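Local coordinates for trwC protein (Escherichia coli, PDB 1S6M) that probably nicks and covalently holds plasmid DNA at the transfer origin, as the relaxase domain of a longer relaxase-helicase used in bacterial conjugation, at residues 123-128 against 138-143; 98-103 against 156-161. All coordinates share one frame; numbering follows the deposited sequence.

Overall arrangement
Following the chain from the N terminus, interaction 2 opens first, at 98-103, the last part of helix 92-99 and the turn that follows. The chain then passes along helix 104-122 and enters interaction 1. There 123-128 and 138-143 close a short loop, the beta hairpin of strands 126-131 and 134-139. Strand 145-152 follows, and residues 156-161 return to close interaction 2. Interaction 1 is therefore nested inside the longer loop. The two contacts lie on opposite sides of the chain's centre, about 35 Å apart between centres. Interaction 1 joins the two strands at the base of the hairpin, which contacts DNA through Arg128. Interaction 2 ties a helix end to the central five-stranded antiparallel sheet beside the metal site.

Interaction 1: residues 123-128 against 138-143; sequences ARAQAR and ETTGNL. With nucleotides of chain A.
Ala125 O accepts the backbone N-H groups of Thr140 and Gly141 at the base of a beta hairpin that binds DNA. Thr140 N is 2.8 Å from Ala125 O. The two donors grip the carbonyl as the chain turns away from the strand. Ala125 is buried here. Ala125 CB packs against Leu143 CD2 at 3.7 Å, and Thr140 CG2 closes on the same methyl. This is the tight part of the contact. One step on, Ala127 and Glu138 form an antiparallel hydrogen-bonded pair. Glu138 N gives Ala127 O a nearly straight bond of 2.9 Å, and Ala127 N returns one to Glu138 O.

The face carrying Gln126 and Thr139 is looser; Thr139 is exposed to solvent. The two residues sit there as a non-hydrogen-bonded pair. Beyond CG the Gln126 chain is extended (chi2 -165°), which carries its amide across to Thr139. Gln126 NE2 donates to Thr139 OG1 at 2.9 Å, with the oxygen in the amide plane.

Arg128 extends from the hairpin to DG15 of chain A. NH1 donates to N7 and NH2 to O6, a two-pronged reading of the guanine edge.

Loop 170-173 flanks the hairpin base: Thr170 touches Ala127 and Thr140, and Ser173 N binds Glu138 OE2. Helix 183-186 meets Gln126 through Glu184, and helix 104-122 leads into the hairpin.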
loop_
_atom_site.group_PDB
_atom_site.type_symbol
_atom_site.label_atom_id
_atom_site.label_comp_id
_atom_site.label_asym_id
_atom_site.label_seq_id
_atom_site.Cartn_x
_atom_site.Cartn_y
_atom_site.Cartn_z
ATOM N N ALA B 123 14.851 -2.714 -8.110
ATOM C CA ALA B 123 15.958 -2.359 -8.993
ATOM C C ALA B 123 16.530 -1.012 -8.563
ATOM O O ALA B 123 17.642 -0.660 -8.940
ATOM C CB ALA B 123 15.477 -2.280 -10.439
ATOM N N ARG B 124 15.764 -0.263 -7.772
ATOM C CA ARG B 124 16.203 1.052 -7.301
ATOM C C ARG B 124 16.766 1.050 -5.869
ATOM O O ARG B 124 17.054 2.108 -5.313
ATOM C CB ARG B 124 15.045 2.061 -7.408
ATOM C CG ARG B 124 14.703 2.513 -8.837
ATOM C CD ARG B 124 13.320 3.163 -8.884
ATOM N NE ARG B 124 12.985 3.791 -10.166
ATOM C CZ ARG B 124 12.662 3.134 -11.278
ATOM N NH1 ARG B 124 12.624 1.807 -11.297
ATOM N NH2 ARG B 124 12.357 3.813 -12.376
ATOM N N ALA B 125 16.924 -0.129 -5.274
ATOM C CA ALA B 125 17.477 -0.234 -3.915
ATOM C C ALA B 125 18.960 0.172 -3.877
ATOM O O ALA B 125 19.759 -0.308 -4.687
ATOM C CB ALA B 125 17.317 -1.669 -3.396
ATOM N N GLN B 126 19.321 1.041 -2.936
ATOM C CA GLN B 126 20.699 1.511 -2.798
ATOM C C GLN B 126 21.204 1.528 -1.345
ATOM O O GLN B 126 20.427 1.408 -0.390
ATOM C CB GLN B 126 20.844 2.928 -3.381
ATOM C CG GLN B 126 20.410 3.084 -4.831
ATOM C CD GLN B 126 20.914 4.377 -5.460
ATOM O OE1 GLN B 126 20.655 5.478 -4.962
ATOM N NE2 GLN B 126 21.647 4.244 -6.569
ATOM N N ALA B 127 22.520 1.687 -1.203
ATOM C CA ALA B 127 23.179 1.750 0.102
ATOM C C ALA B 127 24.451 2.579 -0.056
ATOM O O ALA B 127 24.921 2.794 -1.174
ATOM C CB ALA B 127 23.534 0.346 0.587
ATOM N N ARG B 128 25.005 3.053 1.052
ATOM C CA ARG B 128 26.231 3.836 1.008
ATOM C C ARG B 128 27.416 3.005 1.521
ATOM O O ARG B 128 27.231 1.958 2.146
ATOM C CB ARG B 128 26.078 5.114 1.849
ATOM C CG ARG B 128 25.339 6.253 1.147
ATOM C CD ARG B 128 25.138 7.478 2.049
ATOM N NE ARG B 128 24.123 7.244 3.073
ATOM C CZ ARG B 128 23.755 8.135 3.987
ATOM N NH1 ARG B 128 22.813 7.825 4.878
ATOM N NH2 ARG B 128 24.323 9.332 4.020
ATOM N N GLU B 138 26.030 3.026 -3.878
ATOM C CA GLU B 138 25.984 1.796 -4.655
ATOM C C GLU B 138 24.566 1.304 -4.945
ATOM O O GLU B 138 23.732 1.242 -4.047
ATOM C CB GLU B 138 26.758 0.719 -3.891
ATOM C CG GLU B 138 26.502 -0.712 -4.325
ATOM C CD GLU B 138 27.242 -1.705 -3.447
ATOM O OE1 GLU B 138 28.155 -1.266 -2.711
ATOM O OE2 GLU B 138 26.924 -2.916 -3.499
ATOM N N THR B 139 24.288 0.958 -6.198
ATOM C CA THR B 139 22.972 0.430 -6.531
ATOM C C THR B 139 23.040 -1.036 -6.163
ATOM O O THR B 139 23.748 -1.839 -6.783
ATOM C CB THR B 139 22.612 0.585 -8.011
ATOM O OG1 THR B 139 22.366 1.969 -8.288
ATOM C CG2 THR B 139 21.352 -0.208 -8.326
ATOM N N THR B 140 22.276 -1.347 -5.129
ATOM C CA THR B 140 22.190 -2.649 -4.495
ATOM C C THR B 140 21.303 -3.738 -5.128
ATOM O O THR B 140 21.652 -4.923 -5.115
ATOM C CB THR B 140 21.789 -2.387 -3.033
ATOM O OG1 THR B 140 22.900 -2.672 -2.172
ATOM C CG2 THR B 140 20.584 -3.169 -2.659
ATOM N N GLY B 141 20.147 -3.343 -5.647
ATOM C CA GLY B 141 19.254 -4.297 -6.285
ATOM C C GLY B 141 18.498 -5.338 -5.461
ATOM O O GLY B 141 17.889 -6.243 -6.045
ATOM N N ASN B 142 18.521 -5.256 -4.131
ATOM C CA ASN B 142 17.781 -6.248 -3.344
ATOM C C ASN B 142 17.045 -5.671 -2.129
ATOM O O ASN B 142 17.537 -4.760 -1.465
ATOM C CB ASN B 142 18.713 -7.393 -2.923
ATOM C CG ASN B 142 19.797 -6.951 -1.964
ATOM O OD1 ASN B 142 19.629 -7.018 -0.745
ATOM N ND2 ASN B 142 20.915 -6.489 -2.508
ATOM N N LEU B 143 15.853 -6.210 -1.861
ATOM C CA LEU B 143 15.016 -5.751 -0.751
ATOM C C LEU B 143 14.355 -6.901 0.007
ATOM O O LEU B 143 14.249 -8.015 -0.500
ATOM C CB LEU B 143 13.893 -4.835 -1.270
ATOM C CG LEU B 143 14.148 -3.467 -1.909
ATOM C CD1 LEU B 143 12.830 -2.912 -2.433
ATOM C CD2 LEU B 143 14.761 -2.506 -0.905
ATOM P P DG A 15 18.915 5.611 8.834
ATOM O OP1 DG A 15 17.854 4.613 9.133
ATOM O OP2 DG A 15 19.327 5.820 7.430
ATOM O "O5'" DG A 15 18.388 7.031 9.333
ATOM C "C5'" DG A 15 17.961 7.304 10.681
ATOM C "C4'" DG A 15 18.071 8.782 10.926
ATOM O "O4'" DG A 15 19.370 9.174 10.459
ATOM C "C3'" DG A 15 17.074 9.669 10.170
ATOM O "O3'" DG A 15 16.214 10.180 11.192
ATOM C "C2'" DG A 15 17.889 10.900 9.806
ATOM C "C1'" DG A 15 19.327 10.446 9.858
ATOM N N9 DG A 15 20.176 10.396 8.664
ATOM C C8 DG A 15 20.222 9.466 7.663
ATOM N N7 DG A 15 21.294 9.593 6.917
ATOM C C5 DG A 15 21.931 10.703 7.437
ATOM C C6 DG A 15 23.159 11.332 7.090
ATOM O O6 DG A 15 23.978 10.995 6.227
ATOM N N1 DG A 15 23.403 12.452 7.883
ATOM C C2 DG A 15 22.577 12.905 8.893
ATOM N N2 DG A 15 22.949 14.004 9.563
ATOM N N3 DG A 15 21.458 12.321 9.228
ATOM C C4 DG A 15 21.205 11.249 8.480
#

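Interaction 2: residues 98-103 against 156-161; sequences ALVAGD and RDPQLH. With NI (nickel (II) ion), chain C; nucleotides of chain A.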
loop_
_atom_site.group_PDB
_atom_site.type_symbol
_atom_site.label_atom_id
_atom_site.label_comp_id
_atom_site.label_asym_id
_atom_site.label_seq_id
_atom_site.Cartn_x
_atom_site.Cartn_y
_atom_site.Cartn_z
ATOM N N ALA B 98 -14.671 -6.913 -7.411
ATOM C CA ALA B 98 -13.947 -7.983 -6.731
ATOM C C ALA B 98 -14.526 -8.432 -5.388
ATOM O O ALA B 98 -14.549 -9.626 -5.090
ATOM C CB ALA B 98 -12.490 -7.579 -6.537
ATOM N N LEU B 99 -14.987 -7.483 -4.575
ATOM C CA LEU B 99 -15.502 -7.821 -3.249
ATOM C C LEU B 99 -17.019 -7.877 -3.087
ATOM O O LEU B 99 -17.508 -8.500 -2.153
ATOM C CB LEU B 99 -14.903 -6.860 -2.220
ATOM C CG LEU B 99 -13.376 -6.750 -2.320
ATOM C CD1 LEU B 99 -12.887 -5.530 -1.538
ATOM C CD2 LEU B 99 -12.730 -8.024 -1.811
ATOM N N VAL B 100 -17.767 -7.236 -3.981
ATOM C CA VAL B 100 -19.227 -7.267 -3.886
ATOM C C VAL B 100 -19.816 -8.279 -4.865
ATOM O O VAL B 100 -20.634 -9.121 -4.483
ATOM C CB VAL B 100 -19.844 -5.882 -4.160
ATOM C CG1 VAL B 100 -21.366 -5.937 -3.989
ATOM C CG2 VAL B 100 -19.239 -4.861 -3.203
ATOM N N ALA B 101 -19.405 -8.193 -6.125
ATOM C CA ALA B 101 -19.880 -9.123 -7.142
ATOM C C ALA B 101 -19.185 -10.464 -6.928
ATOM O O ALA B 101 -19.731 -11.514 -7.268
ATOM C CB ALA B 101 -19.576 -8.586 -8.533
ATOM N N GLY B 102 -17.978 -10.418 -6.366
ATOM C CA GLY B 102 -17.223 -11.631 -6.086
ATOM C C GLY B 102 -16.362 -12.241 -7.185
ATOM O O GLY B 102 -16.441 -13.447 -7.422
ATOM N N ASP B 103 -15.537 -11.444 -7.858
ATOM C CA ASP B 103 -14.672 -11.983 -8.918
ATOM C C ASP B 103 -13.238 -12.183 -8.424
ATOM O O ASP B 103 -12.445 -11.241 -8.407
ATOM C CB ASP B 103 -14.670 -11.053 -10.137
ATOM C CG ASP B 103 -13.812 -11.587 -11.281
ATOM O OD1 ASP B 103 -13.785 -10.938 -12.352
ATOM O OD2 ASP B 103 -13.168 -12.650 -11.113
ATOM N N ARG B 156 -15.712 1.062 6.483
ATOM C CA ARG B 156 -16.161 -0.258 6.046
ATOM C C ARG B 156 -16.723 -0.429 4.630
ATOM O O ARG B 156 -17.523 -1.327 4.378
ATOM C CB ARG B 156 -17.136 -0.848 7.078
ATOM C CG ARG B 156 -16.504 -1.098 8.452
ATOM C CD ARG B 156 -15.257 -2.000 8.356
ATOM N NE ARG B 156 -14.545 -2.106 9.623
ATOM C CZ ARG B 156 -13.480 -2.890 9.824
ATOM N N ASP B 157 -16.296 0.427 3.707
ATOM C CA ASP B 157 -16.704 0.307 2.307
ATOM C C ASP B 157 -15.701 -0.685 1.694
ATOM O O ASP B 157 -14.648 -0.943 2.278
ATOM C CB ASP B 157 -16.559 1.641 1.551
ATOM C CG ASP B 157 -17.723 2.601 1.780
ATOM O OD1 ASP B 157 -18.882 2.167 1.649
ATOM O OD2 ASP B 157 -17.478 3.797 2.064
ATOM N N PRO B 158 -16.021 -1.266 0.527
ATOM C CA PRO B 158 -15.079 -2.207 -0.102
ATOM C C PRO B 158 -13.872 -1.353 -0.500
ATOM O O PRO B 158 -14.055 -0.278 -1.058
ATOM C CB PRO B 158 -15.850 -2.705 -1.322
ATOM C CG PRO B 158 -17.274 -2.609 -0.893
ATOM C CD PRO B 158 -17.312 -1.268 -0.181
ATOM N N GLN B 159 -12.655 -1.809 -0.212
ATOM C CA GLN B 159 -11.457 -1.019 -0.526
ATOM C C GLN B 159 -10.216 -1.911 -0.659
ATOM O O GLN B 159 -9.432 -2.064 0.278
ATOM C CB GLN B 159 -11.260 0.031 0.585
ATOM C CG GLN B 159 -10.071 0.976 0.444
ATOM C CD GLN B 159 -10.135 1.860 -0.791
ATOM O OE1 GLN B 159 -11.183 1.997 -1.420
ATOM N NE2 GLN B 159 -9.009 2.475 -1.136
ATOM N N LEU B 160 -10.053 -2.509 -1.833
ATOM C CA LEU B 160 -8.923 -3.401 -2.092
ATOM C C LEU B 160 -7.584 -2.674 -2.085
ATOM O O LEU B 160 -7.353 -1.778 -2.891
ATOM C CB LEU B 160 -9.115 -4.103 -3.442
ATOM C CG LEU B 160 -8.099 -5.169 -3.867
ATOM C CD1 LEU B 160 -8.041 -6.276 -2.815
ATOM C CD2 LEU B 160 -8.508 -5.746 -5.228
ATOM N N HIS B 161 -6.701 -3.061 -1.175
ATOM C CA HIS B 161 -5.382 -2.446 -1.105
ATOM C C HIS B 161 -4.345 -3.366 -0.482
ATOM O O HIS B 161 -4.688 -4.342 0.183
ATOM C CB HIS B 161 -5.421 -1.110 -0.337
ATOM C CG HIS B 161 -5.797 -1.228 1.111
ATOM N ND1 HIS B 161 -7.101 -1.335 1.562
ATOM C CD2 HIS B 161 -5.005 -1.189 2.222
ATOM C CE1 HIS B 161 -7.081 -1.346 2.898
ATOM N NE2 HIS B 161 -5.842 -1.261 3.324
HETATM NI NI NI C . -5.145 -1.444 5.373
ATOM P P DT A 23 -11.974 9.084 -6.731
ATOM O OP1 DT A 23 -12.463 8.135 -7.745
ATOM O OP2 DT A 23 -12.713 10.356 -6.504
ATOM O "O5'" DT A 23 -11.819 8.288 -5.352
ATOM C "C5'" DT A 23 -12.948 7.641 -4.684
ATOM C "C4'" DT A 23 -12.517 6.353 -4.022
ATOM O "O4'" DT A 23 -11.703 5.591 -4.930
ATOM C "C3'" DT A 23 -11.786 6.389 -2.669
ATOM O "O3'" DT A 23 -12.747 5.732 -1.808
ATOM C "C2'" DT A 23 -10.784 5.243 -2.771
ATOM C "C1'" DT A 23 -10.689 4.898 -4.250
ATOM N N1 DT A 23 -9.442 5.027 -5.014
ATOM C C2 DT A 23 -8.278 4.471 -4.573
ATOM O O2 DT A 23 -8.139 4.007 -3.460
ATOM N N3 DT A 23 -7.259 4.490 -5.494
ATOM C C4 DT A 23 -7.298 5.026 -6.781
ATOM O O4 DT A 23 -6.335 4.909 -7.509
ATOM C C5 DT A 23 -8.529 5.675 -7.137
ATOM C C7 DT A 23 -8.653 6.318 -8.502
ATOM C C6 DT A 23 -9.524 5.656 -6.248
ATOM P P DC A 24 -12.778 5.968 -0.210
ATOM O OP1 DC A 24 -13.115 4.670 0.419
ATOM O OP2 DC A 24 -13.668 7.145 0.033
ATOM O "O5'" DC A 24 -11.279 6.321 0.207
ATOM C "C5'" DC A 24 -10.397 5.368 0.855
ATOM C "C4'" DC A 24 -9.135 6.053 1.337
ATOM O "O4'" DC A 24 -8.721 7.007 0.329
ATOM C "C3'" DC A 24 -9.236 6.855 2.645
ATOM O "O3'" DC A 24 -8.564 6.094 3.676
ATOM C "C2'" DC A 24 -8.282 8.021 2.424
ATOM C "C1'" DC A 24 -8.151 8.156 0.922
ATOM N N1 DC A 24 -8.641 9.363 0.226
ATOM C C2 DC A 24 -7.859 10.520 0.300
ATOM O O2 DC A 24 -6.886 10.534 1.066
ATOM N N3 DC A 24 -8.178 11.589 -0.461
ATOM C C4 DC A 24 -9.248 11.548 -1.249
ATOM N N4 DC A 24 -9.492 12.617 -2.009
ATOM C C5 DC A 24 -10.109 10.405 -1.294
ATOM C C6 DC A 24 -9.773 9.345 -0.539
HETATM O O HOH W 1 -5.386 0.791 5.561
HETATM O O HOH W 2 -4.445 -1.173 7.522
#
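Leu99 has CG anti to its carbonyl carbon (chi1 -50°), and its extended chi2 of 165° carries CD1 to Pro158. Val100 also has one branch, CG2, beside its backbone N, and this methyl meets the proline ring. The contact joins the end of helix 92-99 to strand 158-167 of the central antiparallel sheet, beside the three-histidine metal site of an HUH-type relaxase domain.

The joint is apolar and buried. Leu99 CD1 lies 4.1 Å from Pro158 CB, and the two side chains slide past each other in opposite directions. The same methyl, Leu99 CD1, reaches the backbone at Gln159 N, 4.0 Å away. Val100 CG2 packs on Pro158 CG at 3.8 Å, the two side chains crossing at a slant. Trp281 of helix 274-287 touches Leu99, Val100 and Pro158. Leu160 turns toward the same helix end and also packs on Ile107 of helix 104-122.

Gln159 leaves the strand away from this packing, and its amide ends at the DNA. Its chain bends at chi2 (62°). Gln159 NE2 donates to O2 of DT23 of chain A at 2.9 Å, while Lys92 NZ binds OE1 and so helps to fix the amide's rotation. With an alanine here, thymine O2 would probably lose this donor, and Lys92, which also bonds Pro158 O, would have one acceptor fewer.

Two residues on, His161 binds the metal. His150 and His163 complete the protein ligands, and two waters bind as well. The other ring nitrogen, His161 ND1, donates to Gln159 O at 2.8 Å. This bond helps to set the ring's rotation, with His161 NE2 2.2 Å from the nickel ion.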